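Local coordinates for protein SSD1 (Saccharomyces cerevisiae S288C, PDB 7AM1) that binds mRNA untranslated regions and represses translation as a pseudonuclease of the RNase II family that is implicated in cell-cycle control, at residues Y364-I369 with S470-S475; V375-L380 with F660-R665; R411-R416 with N428-S433; A419-Q424 with E531-D536. One frame throughout, in Å; residues are numbered along the deposited sequence.

Contact 1: residues Y364-I369 with S470-S475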
loop_
_atom_site.group_PDB
_atom_site.type_symbol
_atom_site.label_atom_id
_atom_site.label_comp_id
_atom_site.label_asym_id
_atom_site.label_seq_id
_atom_site.Cartn_x
_atom_site.Cartn_y
_atom_site.Cartn_z
ATOM N N TYR A 364 -15.612 -30.132 -20.002
ATOM C CA TYR A 364 -14.856 -29.126 -19.270
ATOM C C TYR A 364 -15.079 -29.335 -17.783
ATOM O O TYR A 364 -16.220 -29.497 -17.340
ATOM C CB TYR A 364 -15.276 -27.707 -19.678
ATOM C CG TYR A 364 -15.104 -27.440 -21.153
ATOM C CD1 TYR A 364 -13.874 -27.055 -21.663
ATOM C CD2 TYR A 364 -16.164 -27.584 -22.034
ATOM C CE1 TYR A 364 -13.703 -26.815 -23.006
ATOM C CE2 TYR A 364 -16.003 -27.352 -23.387
ATOM C CZ TYR A 364 -14.768 -26.966 -23.865
ATOM O OH TYR A 364 -14.593 -26.732 -25.209
ATOM N N ASN A 365 -13.984 -29.361 -17.030
ATOM C CA ASN A 365 -14.013 -29.431 -15.572
ATOM C C ASN A 365 -13.573 -28.060 -15.064
ATOM O O ASN A 365 -12.403 -27.833 -14.758
ATOM C CB ASN A 365 -13.120 -30.544 -15.045
ATOM C CG ASN A 365 -13.254 -30.736 -13.545
ATOM O OD1 ASN A 365 -13.836 -29.905 -12.846
ATOM N ND2 ASN A 365 -12.716 -31.839 -13.044
ATOM N N ILE A 366 -14.518 -27.135 -15.016
ATOM C CA ILE A 366 -14.243 -25.764 -14.603
ATOM C C ILE A 366 -14.340 -25.685 -13.088
ATOM O O ILE A 366 -15.338 -26.113 -12.495
ATOM C CB ILE A 366 -15.218 -24.784 -15.270
ATOM C CG1 ILE A 366 -14.949 -24.713 -16.773
ATOM C CG2 ILE A 366 -15.075 -23.388 -14.672
ATOM C CD1 ILE A 366 -16.072 -24.094 -17.568
ATOM N N PHE A 367 -13.310 -25.148 -12.453
ATOM C CA PHE A 367 -13.380 -24.883 -11.026
ATOM C C PHE A 367 -13.353 -23.379 -10.806
ATOM O O PHE A 367 -12.488 -22.676 -11.339
ATOM C CB PHE A 367 -12.259 -25.589 -10.247
ATOM C CG PHE A 367 -10.872 -25.338 -10.767
ATOM C CD1 PHE A 367 -10.375 -26.067 -11.830
ATOM C CD2 PHE A 367 -10.051 -24.397 -10.163
ATOM C CE1 PHE A 367 -9.095 -25.847 -12.304
ATOM C CE2 PHE A 367 -8.766 -24.174 -10.631
ATOM C CZ PHE A 367 -8.290 -24.900 -11.706
ATOM N N ALA A 368 -14.333 -22.892 -10.055
ATOM C CA ALA A 368 -14.376 -21.494 -9.671
ATOM C C ALA A 368 -13.448 -21.289 -8.484
ATOM O O ALA A 368 -13.349 -22.151 -7.608
ATOM C CB ALA A 368 -15.802 -21.080 -9.315
ATOM N N ILE A 369 -12.741 -20.163 -8.476
ATOM C CA ILE A 369 -11.851 -19.801 -7.378
ATOM C C ILE A 369 -12.570 -18.818 -6.467
ATOM O O ILE A 369 -13.070 -17.783 -6.924
ATOM C CB ILE A 369 -10.528 -19.208 -7.895
ATOM C CG1 ILE A 369 -9.876 -20.167 -8.897
ATOM C CG2 ILE A 369 -9.596 -18.883 -6.736
ATOM C CD1 ILE A 369 -9.322 -21.434 -8.266
ATOM N N SER A 470 -18.815 -15.933 -23.216
ATOM C CA SER A 470 -18.953 -17.353 -22.939
ATOM C C SER A 470 -20.005 -17.572 -21.861
ATOM O O SER A 470 -20.574 -16.629 -21.302
ATOM C CB SER A 470 -17.617 -17.960 -22.499
ATOM O OG SER A 470 -17.114 -17.278 -21.360
ATOM N N THR A 471 -20.248 -18.846 -21.574
ATOM C CA THR A 471 -21.127 -19.286 -20.502
ATOM C C THR A 471 -20.471 -20.501 -19.867
ATOM O O THR A 471 -20.025 -21.407 -20.581
ATOM C CB THR A 471 -22.523 -19.645 -21.028
ATOM O OG1 THR A 471 -23.109 -18.501 -21.661
ATOM C CG2 THR A 471 -23.425 -20.112 -19.900
ATOM N N ILE A 472 -20.405 -20.518 -18.536
ATOM C CA ILE A 472 -19.784 -21.614 -17.808
ATOM C C ILE A 472 -20.780 -22.150 -16.791
ATOM O O ILE A 472 -21.751 -21.489 -16.417
ATOM C CB ILE A 472 -18.468 -21.200 -17.101
ATOM C CG1 ILE A 472 -18.729 -20.198 -15.968
ATOM C CG2 ILE A 472 -17.485 -20.624 -18.112
ATOM C CD1 ILE A 472 -17.511 -19.916 -15.097
ATOM N N SER A 473 -20.522 -23.382 -16.352
ATOM C CA SER A 473 -21.241 -23.998 -15.239
ATOM C C SER A 473 -20.200 -24.766 -14.441
ATOM O O SER A 473 -19.872 -25.911 -14.763
ATOM C CB SER A 473 -22.355 -24.926 -15.731
ATOM O OG SER A 473 -23.099 -25.435 -14.638
ATOM N N PRO A 474 -19.642 -24.155 -13.389
ATOM C CA PRO A 474 -18.518 -24.792 -12.690
ATOM C C PRO A 474 -18.868 -26.178 -12.171
ATOM O O PRO A 474 -19.983 -26.435 -11.711
ATOM C CB PRO A 474 -18.216 -23.822 -11.540
ATOM C CG PRO A 474 -18.743 -22.507 -12.007
ATOM C CD PRO A 474 -19.952 -22.823 -12.835
ATOM N N SER A 475 -17.894 -27.078 -12.256
ATOM C CA SER A 475 -18.022 -28.390 -11.641
ATOM C C SER A 475 -17.575 -28.376 -10.191
ATOM O O SER A 475 -18.042 -29.201 -9.397
ATOM C CB SER A 475 -17.205 -29.420 -12.422
ATOM O OG SER A 475 -17.787 -29.653 -13.690
HETATM O O HOH W 1 -17.282 -27.631 -15.526
#
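S475 N lies in the plane of the I366 carbonyl and donates to I366 O at 2.7 Å, while P474 CA sits 3.4 Å from the same oxygen. The other flat group, the ring of Y364, meets F358 and H381 edge-to-face. The puckered ring of P474 brings CG to within 4.2 Å of A368 CB. Deeper in, the side chains of I366 and I472 cross at about a right angle: the I366 chain is extended at its second torsion (chi2 164°), which places CD1 3.8 Å from I472 CB and equally near I472 CG2. On the polar side one water stitches the loops together. It donates to Y364 O at 2.8 Å and to S473 O, accepts from I366 N at 2.9 Å, and is hydrogen-bonded to S475 OG as well. Between strand 462-472 and strand 476-479 the chain passes from near one end of the seven-stranded RNB-domain sheet to the outermost strand at the other end, which pairs in parallel with strand 367-370. Strand 378-384 flanks strand 367-370 on its other side, and F358 of strand 356-358 packs on both I366 and I472.

Contact 2: residues V375-L380 with F660-R665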
loop_
_atom_site.group_PDB
_atom_site.type_symbol
_atom_site.label_atom_id
_atom_site.label_comp_id
_atom_site.label_asym_id
_atom_site.label_seq_id
_atom_site.Cartn_x
_atom_site.Cartn_y
_atom_site.Cartn_z
ATOM N N VAL A 375 -16.641 -13.049 -2.986
ATOM C CA VAL A 375 -17.351 -13.858 -3.970
ATOM C C VAL A 375 -16.357 -14.661 -4.800
ATOM O O VAL A 375 -15.149 -14.636 -4.539
ATOM C CB VAL A 375 -18.226 -12.969 -4.873
ATOM C CG1 VAL A 375 -19.233 -12.197 -4.038
ATOM C CG2 VAL A 375 -17.358 -12.014 -5.683
ATOM N N SER A 376 -16.867 -15.408 -5.777
ATOM C CA SER A 376 -16.051 -16.037 -6.810
ATOM C C SER A 376 -16.309 -15.316 -8.126
ATOM O O SER A 376 -17.440 -15.307 -8.624
ATOM C CB SER A 376 -16.372 -17.524 -6.944
ATOM O OG SER A 376 -15.715 -18.083 -8.069
ATOM N N GLU A 377 -15.272 -14.698 -8.681
ATOM C CA GLU A 377 -15.416 -13.993 -9.944
ATOM C C GLU A 377 -14.494 -14.521 -11.032
ATOM O O GLU A 377 -14.516 -13.993 -12.149
ATOM C CB GLU A 377 -15.189 -12.485 -9.745
ATOM C CG GLU A 377 -13.827 -12.063 -9.218
ATOM C CD GLU A 377 -13.786 -10.568 -8.920
ATOM O OE1 GLU A 377 -14.294 -9.797 -9.757
ATOM O OE2 GLU A 377 -13.264 -10.157 -7.858
ATOM N N PHE A 378 -13.712 -15.561 -10.750
ATOM C CA PHE A 378 -12.745 -16.103 -11.693
ATOM C C PHE A 378 -12.789 -17.618 -11.619
ATOM O O PHE A 378 -12.867 -18.188 -10.528
ATOM C CB PHE A 378 -11.342 -15.597 -11.375
ATOM C CG PHE A 378 -10.293 -16.054 -12.341
ATOM C CD1 PHE A 378 -10.177 -15.450 -13.578
ATOM C CD2 PHE A 378 -9.401 -17.056 -12.001
ATOM C CE1 PHE A 378 -9.204 -15.846 -14.466
ATOM C CE2 PHE A 378 -8.424 -17.449 -12.885
ATOM C CZ PHE A 378 -8.326 -16.841 -14.118
ATOM N N ALA A 379 -12.761 -18.265 -12.782
ATOM C CA ALA A 379 -12.809 -19.717 -12.866
ATOM C C ALA A 379 -11.857 -20.180 -13.960
ATOM O O ALA A 379 -11.527 -19.430 -14.883
ATOM C CB ALA A 379 -14.236 -20.209 -13.134
ATOM N N LEU A 380 -11.431 -21.438 -13.857
ATOM C CA LEU A 380 -10.443 -21.984 -14.770
ATOM C C LEU A 380 -10.824 -23.391 -15.198
ATOM O O LEU A 380 -11.524 -24.108 -14.476
ATOM C CB LEU A 380 -9.055 -22.074 -14.117
ATOM C CG LEU A 380 -8.239 -20.821 -13.839
ATOM C CD1 LEU A 380 -7.071 -21.190 -12.930
ATOM C CD2 LEU A 380 -7.758 -20.200 -15.142
ATOM N N PHE A 660 -8.793 -6.457 -16.006
ATOM C CA PHE A 660 -9.929 -7.166 -16.578
ATOM C C PHE A 660 -10.464 -8.264 -15.670
ATOM O O PHE A 660 -11.647 -8.606 -15.791
ATOM C CB PHE A 660 -9.516 -7.757 -17.941
ATOM C CG PHE A 660 -10.394 -8.873 -18.454
ATOM C CD1 PHE A 660 -11.470 -8.601 -19.289
ATOM C CD2 PHE A 660 -10.103 -10.197 -18.160
ATOM C CE1 PHE A 660 -12.262 -9.628 -19.786
ATOM C CE2 PHE A 660 -10.892 -11.229 -18.654
ATOM C CZ PHE A 660 -11.971 -10.943 -19.469
ATOM N N THR A 661 -9.668 -8.765 -14.718
ATOM C CA THR A 661 -9.954 -10.011 -14.018
ATOM C C THR A 661 -10.724 -9.848 -12.708
ATOM O O THR A 661 -10.959 -10.853 -12.029
ATOM C CB THR A 661 -8.640 -10.766 -13.719
ATOM O OG1 THR A 661 -7.664 -9.857 -13.184
ATOM C CG2 THR A 661 -8.078 -11.437 -14.980
ATOM N N ALA A 662 -11.127 -8.636 -12.323
ATOM C CA ALA A 662 -11.780 -8.419 -11.028
ATOM C C ALA A 662 -12.887 -7.374 -11.140
ATOM O O ALA A 662 -12.892 -6.369 -10.424
ATOM C CB ALA A 662 -10.749 -8.020 -9.971
ATOM N N PRO A 663 -13.875 -7.611 -12.009
ATOM C CA PRO A 663 -14.979 -6.644 -12.148
ATOM C C PRO A 663 -15.897 -6.562 -10.938
ATOM O O PRO A 663 -16.650 -5.586 -10.825
ATOM C CB PRO A 663 -15.734 -7.160 -13.381
ATOM C CG PRO A 663 -15.499 -8.647 -13.334
ATOM C CD PRO A 663 -14.059 -8.779 -12.890
ATOM N N MET A 664 -15.878 -7.543 -10.035
ATOM C CA MET A 664 -16.720 -7.466 -8.849
ATOM C C MET A 664 -16.172 -6.514 -7.793
ATOM O O MET A 664 -16.902 -6.181 -6.854
ATOM C CB MET A 664 -16.907 -8.853 -8.229
ATOM C CG MET A 664 -17.578 -9.864 -9.148
ATOM S SD MET A 664 -19.260 -9.396 -9.602
ATOM C CE MET A 664 -20.172 -9.917 -8.155
ATOM N N ARG A 665 -14.914 -6.072 -7.915
ATOM C CA ARG A 665 -14.324 -5.172 -6.931
ATOM C C ARG A 665 -13.616 -3.962 -7.523
ATOM O O ARG A 665 -13.229 -3.072 -6.757
ATOM C CB ARG A 665 -13.329 -5.929 -6.032
ATOM C CG ARG A 665 -12.290 -6.776 -6.769
ATOM C CD ARG A 665 -11.341 -7.438 -5.777
ATOM N NE ARG A 665 -10.233 -8.137 -6.414
ATOM C CZ ARG A 665 -9.085 -7.564 -6.771
ATOM N NH1 ARG A 665 -8.889 -6.262 -6.582
ATOM N NH2 ARG A 665 -8.133 -8.297 -7.337
#
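E377 reaches into the loop that spans F660-R665, part of the signature sequence of the RNase II family and of the RNB domain. Residues A662-R665 form a type I turn, closed by R665 N donating to A662 O, and the carboxylate of E377 plugs into that turn. This is the tight part. CG stands between the backbone N and the carbonyl carbon (chi1 61°), and the extended chain beyond it slides past M664 in the opposite direction. OE1 accepts from M664 N at 2.8 Å, on its syn side and 23° out of the carboxylate plane, with P663 CD 3.3 Å from the same oxygen. OE2 takes a hydrogen bond from W374 NE1. The looser side lies at partly exposed V375, whose CG2 comes no nearer than 4.1 Å to M664 CG. Equally slack is the long salt bridge from E377 OE2 to R665 NE at 3.9 Å; the two planes stand 84° apart, and the guanidinium has a second salt-bridge partner in D530. An alanine at E377 would probably leave M664 N and W374 NE1 without acceptors and the turn less firmly fixed. Within the loop, A662 CB rests 3.4 Å above the guanidinium plane of R665, offset toward the rim.

Contact 3: residues R411-R416 with N428-S433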
loop_
_atom_site.group_PDB
_atom_site.type_symbol
_atom_site.label_atom_id
_atom_site.label_comp_id
_atom_site.label_asym_id
_atom_site.label_seq_id
_atom_site.Cartn_x
_atom_site.Cartn_y
_atom_site.Cartn_z
ATOM N N ARG A 411 -23.847 4.210 -12.346
ATOM C CA ARG A 411 -23.362 5.474 -11.802
ATOM C C ARG A 411 -22.939 5.329 -10.348
ATOM O O ARG A 411 -21.914 5.883 -9.933
ATOM C CB ARG A 411 -24.448 6.542 -11.933
ATOM C CG ARG A 411 -24.772 6.917 -13.367
ATOM C CD ARG A 411 -25.943 7.892 -13.455
ATOM N NE ARG A 411 -27.218 7.260 -13.127
ATOM N N ARG A 412 -23.717 4.588 -9.559
ATOM C CA ARG A 412 -23.405 4.426 -8.144
ATOM C C ARG A 412 -22.177 3.543 -7.960
ATOM O O ARG A 412 -21.377 3.764 -7.043
ATOM C CB ARG A 412 -24.628 3.852 -7.430
ATOM C CG ARG A 412 -25.776 4.860 -7.404
ATOM C CD ARG A 412 -27.129 4.227 -7.116
ATOM N NE ARG A 412 -28.186 5.237 -7.054
ATOM C CZ ARG A 412 -28.453 6.008 -6.005
ATOM N NH1 ARG A 412 -27.748 5.903 -4.886
ATOM N NH2 ARG A 412 -29.438 6.891 -6.082
ATOM N N ALA A 413 -22.009 2.532 -8.821
ATOM C CA ALA A 413 -20.798 1.717 -8.790
ATOM C C ALA A 413 -19.590 2.511 -9.272
ATOM O O ALA A 413 -18.476 2.331 -8.769
ATOM C CB ALA A 413 -20.984 0.464 -9.647
ATOM N N ARG A 414 -19.787 3.370 -10.272
ATOM C CA ARG A 414 -18.708 4.241 -10.723
ATOM C C ARG A 414 -18.273 5.179 -9.603
ATOM O O ARG A 414 -17.079 5.465 -9.447
ATOM C CB ARG A 414 -19.161 5.030 -11.952
ATOM C CG ARG A 414 -18.094 5.914 -12.579
ATOM C CD ARG A 414 -18.704 6.832 -13.630
ATOM N NE ARG A 414 -19.179 6.095 -14.799
ATOM C CZ ARG A 414 -18.484 5.916 -15.921
ATOM N NH1 ARG A 414 -17.264 6.420 -16.046
ATOM N NH2 ARG A 414 -19.018 5.229 -16.924
ATOM N N LYS A 415 -19.232 5.669 -8.809
ATOM C CA LYS A 415 -18.896 6.552 -7.696
ATOM C C LYS A 415 -18.089 5.818 -6.630
ATOM O O LYS A 415 -17.078 6.335 -6.137
ATOM C CB LYS A 415 -20.171 7.141 -7.086
ATOM C CG LYS A 415 -19.911 8.202 -6.021
ATOM N N ARG A 416 -18.529 4.615 -6.246
ATOM C CA ARG A 416 -17.758 3.808 -5.303
ATOM C C ARG A 416 -16.384 3.492 -5.873
ATOM O O ARG A 416 -15.359 3.673 -5.204
ATOM C CB ARG A 416 -18.509 2.515 -4.981
ATOM C CG ARG A 416 -19.505 2.628 -3.848
ATOM C CD ARG A 416 -19.890 1.261 -3.275
ATOM N NE ARG A 416 -21.026 1.407 -2.370
ATOM C CZ ARG A 416 -21.308 0.597 -1.357
ATOM N NH1 ARG A 416 -20.549 -0.461 -1.097
ATOM N NH2 ARG A 416 -22.371 0.846 -0.604
ATOM N N ASN A 428 -18.255 -3.652 -0.390
ATOM C CA ASN A 428 -18.425 -4.124 -1.753
ATOM C C ASN A 428 -18.274 -2.981 -2.752
ATOM O O ASN A 428 -18.424 -1.803 -2.419
ATOM C CB ASN A 428 -19.808 -4.748 -1.952
ATOM C CG ASN A 428 -20.063 -5.923 -1.044
ATOM O OD1 ASN A 428 -19.152 -6.684 -0.712
ATOM N ND2 ASN A 428 -21.321 -6.090 -0.643
ATOM N N LEU A 429 -17.990 -3.342 -4.002
ATOM C CA LEU A 429 -18.168 -2.386 -5.087
ATOM C C LEU A 429 -19.641 -2.274 -5.457
ATOM O O LEU A 429 -20.174 -1.168 -5.606
ATOM C CB LEU A 429 -17.344 -2.804 -6.305
ATOM C CG LEU A 429 -17.507 -1.948 -7.565
ATOM C CD1 LEU A 429 -17.025 -0.529 -7.311
ATOM C CD2 LEU A 429 -16.767 -2.568 -8.742
ATOM N N LEU A 430 -20.308 -3.408 -5.579
ATOM C CA LEU A 430 -21.663 -3.521 -6.091
ATOM C C LEU A 430 -22.650 -3.754 -4.960
ATOM O O LEU A 430 -22.265 -4.020 -3.818
ATOM C CB LEU A 430 -21.736 -4.671 -7.097
ATOM C CG LEU A 430 -20.796 -4.546 -8.297
ATOM C CD1 LEU A 430 -20.713 -5.860 -9.058
ATOM C CD2 LEU A 430 -21.255 -3.422 -9.209
ATOM N N PRO A 431 -23.948 -3.653 -5.243
ATOM C CA PRO A 431 -24.945 -4.027 -4.234
ATOM C C PRO A 431 -24.783 -5.482 -3.829
ATOM O O PRO A 431 -24.368 -6.329 -4.624
ATOM C CB PRO A 431 -26.284 -3.786 -4.941
ATOM C CG PRO A 431 -25.976 -2.812 -6.031
ATOM C CD PRO A 431 -24.575 -3.138 -6.473
ATOM N N GLN A 432 -25.127 -5.767 -2.569
ATOM C CA GLN A 432 -25.040 -7.132 -2.065
ATOM C C GLN A 432 -25.764 -8.105 -2.984
ATOM O O GLN A 432 -25.308 -9.236 -3.190
ATOM C CB GLN A 432 -25.629 -7.211 -0.656
ATOM C CG GLN A 432 -24.595 -7.362 0.438
ATOM C CD GLN A 432 -23.815 -8.654 0.320
ATOM O OE1 GLN A 432 -24.275 -9.614 -0.295
ATOM N NE2 GLN A 432 -22.624 -8.683 0.905
ATOM N N SER A 433 -26.888 -7.671 -3.562
ATOM C CA SER A 433 -27.663 -8.541 -4.438
ATOM C C SER A 433 -26.852 -8.997 -5.642
ATOM O O SER A 433 -27.065 -10.106 -6.147
ATOM C CB SER A 433 -28.930 -7.818 -4.896
ATOM O OG SER A 433 -28.610 -6.633 -5.606
#
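A413, in the last turns of helix 408-416, approaches L430 with their CA atoms 6.0 Å apart, where the chain runs through P431, the N-cap, into helix 432-438. The side chains join in two layers. In the apolar one, A413 CB meets L430 CD2 at 3.9 Å, and L429 sets CD1 against R416 CB. The same CD1 also rests against the backbone carbonyl of A413, 3.5 Å from A413 O. In the polar one, the R416 chain runs extended from CG to NE across the loop, passing L429 O with its CD at 3.4 Å. NH1 then donates to N428 O at 2.8 Å (N-H...O angle 154°). The oxygen lies nearly in the guanidinium plane, only 7° out of it, whereas NH1 stands above the plane of the carbonyl, by 37°. A leucine in place of R416 would probably leave N428 O without this donor and E328, the salt-bridge partner of NE, without its counter-charge. Because the grip is on a backbone oxygen, it closes the neck of the excursion that carries strands 420-421 and 426-427 without calling on the N428 side chain. With E328 beside it, the charge of this buried guanidinium is probably largely balanced.

Contact 4: residues A419-Q424 with E531-D536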
loop_
_atom_site.group_PDB
_atom_site.type_symbol
_atom_site.label_atom_id
_atom_site.label_comp_id
_atom_site.label_asym_id
_atom_site.label_seq_id
_atom_site.Cartn_x
_atom_site.Cartn_y
_atom_site.Cartn_z
ATOM N N ALA A 419 -13.924 -1.594 -4.411
ATOM C CA ALA A 419 -14.201 -2.232 -3.141
ATOM C C ALA A 419 -13.022 -2.011 -2.202
ATOM O O ALA A 419 -11.904 -1.705 -2.629
ATOM C CB ALA A 419 -14.464 -3.723 -3.333
ATOM N N VAL A 420 -13.282 -2.153 -0.908
ATOM C CA VAL A 420 -12.264 -1.980 0.117
ATOM C C VAL A 420 -12.203 -3.253 0.945
ATOM O O VAL A 420 -13.239 -3.748 1.405
ATOM C CB VAL A 420 -12.554 -0.766 1.016
ATOM C CG1 VAL A 420 -11.407 -0.554 1.990
ATOM C CG2 VAL A 420 -12.790 0.479 0.174
ATOM N N PHE A 421 -10.997 -3.781 1.132
ATOM C CA PHE A 421 -10.786 -4.994 1.912
ATOM C C PHE A 421 -9.884 -4.674 3.095
ATOM O O PHE A 421 -8.727 -4.279 2.919
ATOM C CB PHE A 421 -10.197 -6.101 1.040
ATOM C CG PHE A 421 -11.049 -6.435 -0.144
ATOM C CD1 PHE A 421 -12.060 -7.375 -0.042
ATOM C CD2 PHE A 421 -10.866 -5.784 -1.351
ATOM C CE1 PHE A 421 -12.853 -7.676 -1.127
ATOM C CE2 PHE A 421 -11.659 -6.086 -2.445
ATOM C CZ PHE A 421 -12.656 -7.027 -2.329
ATOM N N MET A 422 -10.429 -4.828 4.296
ATOM C CA MET A 422 -9.715 -4.653 5.544
ATOM C C MET A 422 -9.848 -5.923 6.371
ATOM O O MET A 422 -10.821 -6.665 6.211
ATOM C CB MET A 422 -10.277 -3.463 6.325
ATOM C CG MET A 422 -10.120 -2.149 5.583
ATOM S SD MET A 422 -11.100 -0.806 6.264
ATOM C CE MET A 422 -12.765 -1.377 5.941
ATOM N N PRO A 423 -8.888 -6.214 7.252
ATOM C CA PRO A 423 -9.040 -7.415 8.090
ATOM C C PRO A 423 -10.344 -7.410 8.869
ATOM O O PRO A 423 -10.968 -8.465 9.043
ATOM C CB PRO A 423 -7.818 -7.351 9.021
ATOM C CG PRO A 423 -6.826 -6.474 8.299
ATOM C CD PRO A 423 -7.643 -5.477 7.544
ATOM N N GLN A 424 -10.775 -6.233 9.327
ATOM C CA GLN A 424 -11.949 -6.094 10.174
ATOM C C GLN A 424 -13.254 -6.052 9.392
ATOM O O GLN A 424 -14.307 -6.384 9.951
ATOM C CB GLN A 424 -11.873 -4.801 10.997
ATOM C CG GLN A 424 -10.637 -4.634 11.840
ATOM C CD GLN A 424 -9.493 -4.034 11.063
ATOM O OE1 GLN A 424 -9.427 -4.167 9.842
ATOM N NE2 GLN A 424 -8.588 -3.358 11.762
ATOM N N GLU A 531 -4.717 -4.525 -4.595
ATOM C CA GLU A 531 -4.867 -4.792 -3.173
ATOM C C GLU A 531 -5.270 -6.243 -2.946
ATOM O O GLU A 531 -5.875 -6.886 -3.808
ATOM C CB GLU A 531 -5.919 -3.875 -2.543
ATOM C CG GLU A 531 -5.678 -2.388 -2.771
ATOM C CD GLU A 531 -6.198 -1.902 -4.108
ATOM O OE1 GLU A 531 -5.379 -1.418 -4.919
ATOM O OE2 GLU A 531 -7.424 -2.009 -4.354
ATOM N N LYS A 532 -4.971 -6.734 -1.746
ATOM C CA LYS A 532 -5.407 -8.062 -1.350
ATOM C C LYS A 532 -6.918 -8.071 -1.162
ATOM O O LYS A 532 -7.524 -7.070 -0.765
ATOM C CB LYS A 532 -4.742 -8.494 -0.043
ATOM C CG LYS A 532 -3.259 -8.793 -0.135
ATOM C CD LYS A 532 -2.757 -9.358 1.192
ATOM C CE LYS A 532 -1.309 -9.792 1.102
ATOM N NZ LYS A 532 -0.795 -10.224 2.428
ATOM N N VAL A 533 -7.525 -9.217 -1.467
ATOM C CA VAL A 533 -8.939 -9.458 -1.205
ATOM C C VAL A 533 -9.044 -10.111 0.167
ATOM O O VAL A 533 -9.715 -9.595 1.066
ATOM C CB VAL A 533 -9.572 -10.334 -2.301
ATOM C CG1 VAL A 533 -10.994 -10.735 -1.922
ATOM C CG2 VAL A 533 -9.553 -9.604 -3.637
ATOM N N LYS A 534 -8.379 -11.252 0.339
ATOM C CA LYS A 534 -8.185 -11.827 1.666
ATOM C C LYS A 534 -6.980 -11.132 2.282
ATOM O O LYS A 534 -5.858 -11.275 1.788
ATOM C CB LYS A 534 -7.974 -13.336 1.588
ATOM C CG LYS A 534 -8.166 -14.056 2.926
ATOM C CD LYS A 534 -6.962 -13.962 3.844
ATOM C CE LYS A 534 -7.313 -14.412 5.268
ATOM N NZ LYS A 534 -7.950 -13.328 6.079
ATOM N N VAL A 535 -7.199 -10.372 3.340
ATOM C CA VAL A 535 -6.137 -9.553 3.910
ATOM C C VAL A 535 -5.437 -10.322 5.020
ATOM O O VAL A 535 -6.072 -11.020 5.819
ATOM C CB VAL A 535 -6.693 -8.213 4.425
ATOM C CG1 VAL A 535 -5.555 -7.260 4.724
ATOM C CG2 VAL A 535 -7.643 -7.592 3.404
ATOM N N ASP A 536 -4.119 -10.176 5.078
ATOM C CA ASP A 536 -3.308 -10.766 6.127
ATOM C C ASP A 536 -2.784 -9.675 7.049
ATOM O O ASP A 536 -2.625 -8.519 6.646
ATOM C CB ASP A 536 -2.124 -11.542 5.549
ATOM C CG ASP A 536 -2.534 -12.488 4.449
ATOM O OD1 ASP A 536 -3.350 -13.390 4.720
ATOM O OD2 ASP A 536 -2.051 -12.319 3.312
HETATM O O HOH W 2 -9.326 -2.852 -2.904
#
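F421 and V533 form the heart of an apolar contact deep in the RNB domain, where strand 420-421 and the turn after it lie on the loop between helices 523-529 and 544-568. No direct hydrogen bond crosses it. Instead, V533 CA sits over one face of the F421 ring, 4.0 Å from the centroid and 17° off the ring normal, a CH-pi contact. The two side chains lie side by side and point the same way, with V533 CG1 3.7 Å from F421 CE1. Backbone oxygens close in too: V533 O is 3.4 Å from F421 CD1, and K532 O approaches F421 CB. V535 splits its two branches. CG2 rests on F421 CB at 3.8 Å, while CG1, anti to the backbone N (chi1 -167°), meets P423 CG at 3.9 Å. A water in the plane of the ring, at its edge, supplies a polar bridge, donating to A419 O at 2.8 Å and to E531 OE2 at 2.5 Å. E531 is also held by salt bridges to R633 and K703, and W374 meets F421 edge-to-face. The loop is braced internally by the salt bridge from K532 NZ to the anti lone pair of D536 OD2, 2.6 Å long. Q710 of the long helix 689-725 donates its NE2 to both F421 O and K532 O, bonding to both segments at once. Strands 420-421 and 426-427, paired at V420 and V427, with the turn between them packed on helices 689-725 and 311-321, form a small beta hairpin wedged into the helical part of the RNB domain.

In the fold
All four contacts belong to the RNB domain, yet they differ with depth. Contact 1 is only partly buried, and contacts 2, 3 and 4 are buried, contact 4 lying closest to the centre of the chain. Contacts 1 and 2 share one sheet, since strands 367-370 and 378-384 pair through I369 N with F378 O and F367 N with L380 O. Contact 2 in turn touches the other two: M664 O packs on L429 CB of contact 3, and R665 O probably bonds to A419 N of contact 4. Contact 1 combines a water and one backbone bond with isoleucine and proline packing; a carboxylate dominates contact 2, a guanidinium contact 3, and ring and valine packing contact 4.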